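Local coordinates for protein polyhedrin (Orgyia pseudotsugata cypovirus 5, PDB 5A8U) that forms the crystalline matrix of viral occlusion bodies (polyhedra), which protect the virus from the outside environment until insect larvae ingest them, at residues Leu36-Tyr46 and Leu62-Asn70. Numbering follows the deposited sequence.
Sequences LKYTNGVVQVY and LMKFPNYMN
Leu36 lies nearest Met63 and Gln44 nearest Phe65, CA atoms 7.3 Å and 7.5 Å apart, where a beta hairpin with a type I turn at Tyr38-Gly41 meets the chain leaving helix 60-63. Three side chains of the hairpin take up successive carbonyls of that exit. Tyr46 OH donates to Leu62 O at 2.8 Å, in the carbonyl plane and on a lone pair, while Tyr38 OH reaches Met63 O at 2.7 Å from above the carbonyl plane. Gln44 supplies the third bond: with CG anti to the backbone N (chi1 -173°) and the chain extended beyond it, NE2 meets Lys64 O at 3.1 Å, nearly straight at 166°, and also donates to Tyr38 OH. Its OE1 accepts twice in its own carbonyl plane, from Asn70 ND2 at 2.8 Å and, along a more bent path, from Asn67 ND2 at 2.9 Å. Asn67 ND2 also donates to Lys64 O, and its OD1 takes the backbone N of Asn70 in an Asx motif. Phe65 CB sits over one face of the Tyr38 ring in a CH-pi contact, its own ring turning an edge to the same face with planes 51° apart; Val42 CG1 and Pro66 CB cover opposite faces of the Phe65 ring. On the helix side, Leu36 CD2 meets Met63 CE at 3.7 Å. Beyond the loop, Asn70 ND2 also bonds Ser224 of strand 223-227, and Met69 O accepts from Gln61 of a neighbouring subunit. With both ends of the Gln44 amide engaged, its rotation is fixed, and the carbonyls of Leu62, Met63 and Lys64 each receive a side-chain donor, coupling the six-stranded sheet to a segment that reaches the trimer interface.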
loop_
_atom_site.group_PDB
_atom_site.type_symbol
_atom_site.label_atom_id
_atom_site.label_comp_id
_atom_site.label_asym_id
_atom_site.label_seq_id
_atom_site.Cartn_x
_atom_site.Cartn_y
_atom_site.Cartn_z
ATOM N N LEU A 36 9.645 10.427 -13.100
ATOM C CA LEU A 36 10.433 9.504 -13.919
ATOM C C LEU A 36 10.485 9.998 -15.346
ATOM O O LEU A 36 9.473 10.444 -15.872
ATOM C CB LEU A 36 9.809 8.118 -13.885
ATOM C CG LEU A 36 9.798 7.548 -12.463
ATOM C CD1 LEU A 36 8.857 6.368 -12.372
ATOM C CD2 LEU A 36 11.215 7.125 -12.075
ATOM N N LYS A 37 11.660 9.922 -15.969
ATOM C CA LYS A 37 11.814 10.481 -17.308
ATOM C C LYS A 37 12.114 9.383 -18.316
ATOM O O LYS A 37 12.938 8.498 -18.040
ATOM C CB LYS A 37 12.942 11.510 -17.312
ATOM C CG LYS A 37 12.803 12.547 -16.190
ATOM C CD LYS A 37 13.701 13.741 -16.479
ATOM C CE LYS A 37 13.186 14.490 -17.695
ATOM N NZ LYS A 37 13.977 15.726 -17.957
ATOM N N TYR A 38 11.450 9.456 -19.469
ATOM C CA TYR A 38 11.539 8.435 -20.511
ATOM C C TYR A 38 12.084 9.062 -21.781
ATOM O O TYR A 38 11.966 10.266 -21.977
ATOM C CB TYR A 38 10.168 7.760 -20.758
ATOM C CG TYR A 38 9.640 7.180 -19.468
ATOM C CD1 TYR A 38 8.927 7.979 -18.575
ATOM C CD2 TYR A 38 9.912 5.869 -19.105
ATOM C CE1 TYR A 38 8.496 7.488 -17.376
ATOM C CE2 TYR A 38 9.480 5.362 -17.894
ATOM C CZ TYR A 38 8.768 6.177 -17.043
ATOM O OH TYR A 38 8.321 5.697 -15.852
ATOM N N THR A 39 12.706 8.243 -22.616
ATOM C CA THR A 39 13.422 8.766 -23.776
ATOM C C THR A 39 12.496 9.292 -24.874
ATOM O O THR A 39 12.956 9.952 -25.795
ATOM C CB THR A 39 14.387 7.718 -24.359
ATOM O OG1 THR A 39 13.655 6.541 -24.708
ATOM C CG2 THR A 39 15.440 7.373 -23.306
ATOM N N ASN A 40 11.200 9.013 -24.761
ATOM C CA ASN A 40 10.207 9.618 -25.656
ATOM C C ASN A 40 9.650 10.959 -25.136
ATOM O O ASN A 40 8.734 11.531 -25.728
ATOM C CB ASN A 40 9.071 8.635 -25.936
ATOM C CG ASN A 40 8.321 8.250 -24.686
ATOM O OD1 ASN A 40 8.573 8.792 -23.606
ATOM N ND2 ASN A 40 7.354 7.343 -24.832
ATOM N N GLY A 41 10.219 11.454 -24.040
ATOM C CA GLY A 41 9.832 12.742 -23.482
ATOM C C GLY A 41 8.771 12.630 -22.397
ATOM O O GLY A 41 8.520 13.585 -21.671
ATOM N N VAL A 42 8.112 11.480 -22.293
ATOM C CA VAL A 42 7.087 11.306 -21.267
ATOM C C VAL A 42 7.692 11.502 -19.871
ATOM O O VAL A 42 8.844 11.119 -19.614
ATOM C CB VAL A 42 6.424 9.906 -21.371
ATOM C CG1 VAL A 42 5.596 9.581 -20.111
ATOM C CG2 VAL A 42 5.580 9.819 -22.641
ATOM N N VAL A 43 6.927 12.136 -18.980
ATOM C CA VAL A 43 7.297 12.114 -17.564
ATOM C C VAL A 43 6.184 11.446 -16.778
ATOM O O VAL A 43 4.997 11.712 -17.019
ATOM C CB VAL A 43 7.661 13.522 -16.987
ATOM C CG1 VAL A 43 8.971 14.027 -17.593
ATOM C CG2 VAL A 43 6.531 14.532 -17.192
ATOM N N GLN A 44 6.563 10.539 -15.878
ATOM C CA GLN A 44 5.580 9.896 -15.017
ATOM C C GLN A 44 5.772 10.411 -13.610
ATOM O O GLN A 44 6.883 10.372 -13.076
ATOM C CB GLN A 44 5.707 8.366 -15.047
ATOM C CG GLN A 44 4.572 7.675 -14.273
ATOM C CD GLN A 44 4.509 6.174 -14.518
ATOM O OE1 GLN A 44 3.437 5.574 -14.382
ATOM N NE2 GLN A 44 5.646 5.556 -14.874
ATOM N N VAL A 45 4.676 10.868 -13.013
ATOM C CA VAL A 45 4.689 11.544 -11.723
ATOM C C VAL A 45 4.016 10.691 -10.659
ATOM O O VAL A 45 2.933 10.148 -10.874
ATOM C CB VAL A 45 3.905 12.865 -11.818
ATOM C CG1 VAL A 45 3.829 13.583 -10.440
ATOM C CG2 VAL A 45 4.528 13.768 -12.914
ATOM N N TYR A 46 4.671 10.586 -9.511
ATOM C CA TYR A 46 4.055 10.055 -8.305
ATOM C C TYR A 46 4.271 11.077 -7.210
ATOM O O TYR A 46 5.403 11.485 -6.964
ATOM C CB TYR A 46 4.736 8.748 -7.886
ATOM C CG TYR A 46 4.516 7.596 -8.843
ATOM C CD1 TYR A 46 3.382 6.791 -8.736
ATOM C CD2 TYR A 46 5.432 7.325 -9.853
ATOM C CE1 TYR A 46 3.179 5.730 -9.623
ATOM C CE2 TYR A 46 5.240 6.282 -10.729
ATOM C CZ TYR A 46 4.107 5.501 -10.619
ATOM O OH TYR A 46 3.913 4.447 -11.487
ATOM N N LEU A 62 5.845 -0.211 -11.394
ATOM C CA LEU A 62 5.503 1.214 -11.382
ATOM C C LEU A 62 6.629 2.143 -11.866
ATOM O O LEU A 62 6.370 3.293 -12.204
ATOM C CB LEU A 62 5.003 1.646 -9.996
ATOM C CG LEU A 62 3.655 1.008 -9.611
ATOM C CD1 LEU A 62 3.157 1.539 -8.270
ATOM C CD2 LEU A 62 2.608 1.256 -10.687
ATOM N N MET A 63 7.869 1.654 -11.898
ATOM C CA MET A 63 8.959 2.474 -12.430
ATOM C C MET A 63 8.858 2.606 -13.948
ATOM O O MET A 63 9.282 3.610 -14.520
ATOM C CB MET A 63 10.325 1.878 -12.070
ATOM C CG MET A 63 10.646 1.914 -10.583
ATOM S SD MET A 63 10.964 3.593 -9.967
ATOM C CE MET A 63 12.547 3.930 -10.762
ATOM N N LYS A 64 8.334 1.568 -14.596
ATOM C CA LYS A 64 8.172 1.561 -16.044
ATOM C C LYS A 64 6.925 2.321 -16.501
ATOM O O LYS A 64 6.029 2.630 -15.714
ATOM C CB LYS A 64 8.141 0.119 -16.586
ATOM C CG LYS A 64 6.853 -0.618 -16.270
ATOM C CD LYS A 64 6.896 -2.038 -16.814
ATOM C CE LYS A 64 5.543 -2.699 -16.755
ATOM N NZ LYS A 64 4.675 -2.301 -17.895
ATOM N N PHE A 65 6.901 2.643 -17.781
ATOM C CA PHE A 65 5.713 3.180 -18.431
ATOM C C PHE A 65 5.464 2.367 -19.708
ATOM O O PHE A 65 6.424 1.955 -20.365
ATOM C CB PHE A 65 5.905 4.660 -18.780
ATOM C CG PHE A 65 4.728 5.247 -19.485
ATOM C CD1 PHE A 65 3.614 5.649 -18.757
ATOM C CD2 PHE A 65 4.705 5.345 -20.864
ATOM C CE1 PHE A 65 2.498 6.170 -19.400
ATOM C CE2 PHE A 65 3.590 5.868 -21.517
ATOM C CZ PHE A 65 2.490 6.286 -20.777
ATOM N N PRO A 66 4.194 2.077 -20.034
ATOM C CA PRO A 66 2.992 2.302 -19.230
ATOM C C PRO A 66 2.911 1.265 -18.103
ATOM O O PRO A 66 3.794 0.423 -17.980
ATOM C CB PRO A 66 1.854 2.096 -20.250
ATOM C CG PRO A 66 2.431 1.086 -21.231
ATOM C CD PRO A 66 3.886 1.472 -21.348
ATOM N N ASN A 67 1.874 1.335 -17.278
ATOM C CA ASN A 67 1.697 0.342 -16.223
ATOM C C ASN A 67 0.251 0.319 -15.737
ATOM O O ASN A 67 -0.594 1.020 -16.292
ATOM C CB ASN A 67 2.674 0.631 -15.077
ATOM C CG ASN A 67 2.487 2.001 -14.484
ATOM O OD1 ASN A 67 1.369 2.429 -14.220
ATOM N ND2 ASN A 67 3.588 2.702 -14.276
ATOM N N TYR A 68 -0.036 -0.472 -14.707
ATOM C CA TYR A 68 -1.419 -0.602 -14.267
ATOM C C TYR A 68 -1.993 0.702 -13.718
ATOM O O TYR A 68 -3.222 0.913 -13.729
ATOM C CB TYR A 68 -1.585 -1.761 -13.267
ATOM C CG TYR A 68 -0.868 -1.607 -11.939
ATOM C CD1 TYR A 68 -1.443 -0.886 -10.900
ATOM C CD2 TYR A 68 0.377 -2.209 -11.718
ATOM C CE1 TYR A 68 -0.802 -0.746 -9.688
ATOM C CE2 TYR A 68 1.025 -2.083 -10.492
ATOM C CZ TYR A 68 0.428 -1.348 -9.485
ATOM O OH TYR A 68 1.047 -1.211 -8.261
ATOM N N MET A 69 -1.106 1.578 -13.247
ATOM C CA MET A 69 -1.521 2.860 -12.679
ATOM C C MET A 69 -1.780 3.866 -13.794
ATOM O O MET A 69 -2.755 4.613 -13.753
ATOM C CB MET A 69 -0.432 3.391 -11.736
ATOM C CG MET A 69 -0.842 4.614 -10.909
ATOM S SD MET A 69 -2.095 4.222 -9.657
ATOM C CE MET A 69 -1.188 3.046 -8.659
ATOM N N ASN A 70 -0.889 3.887 -14.777
ATOM C CA ASN A 70 -0.986 4.819 -15.895
ATOM C C ASN A 70 -0.820 4.092 -17.218
ATOM O O ASN A 70 0.288 3.977 -17.732
ATOM C CB ASN A 70 0.089 5.887 -15.751
ATOM C CG ASN A 70 -0.081 6.676 -14.482
ATOM O OD1 ASN A 70 -1.147 7.255 -14.260
ATOM N ND2 ASN A 70 0.946 6.688 -13.627
#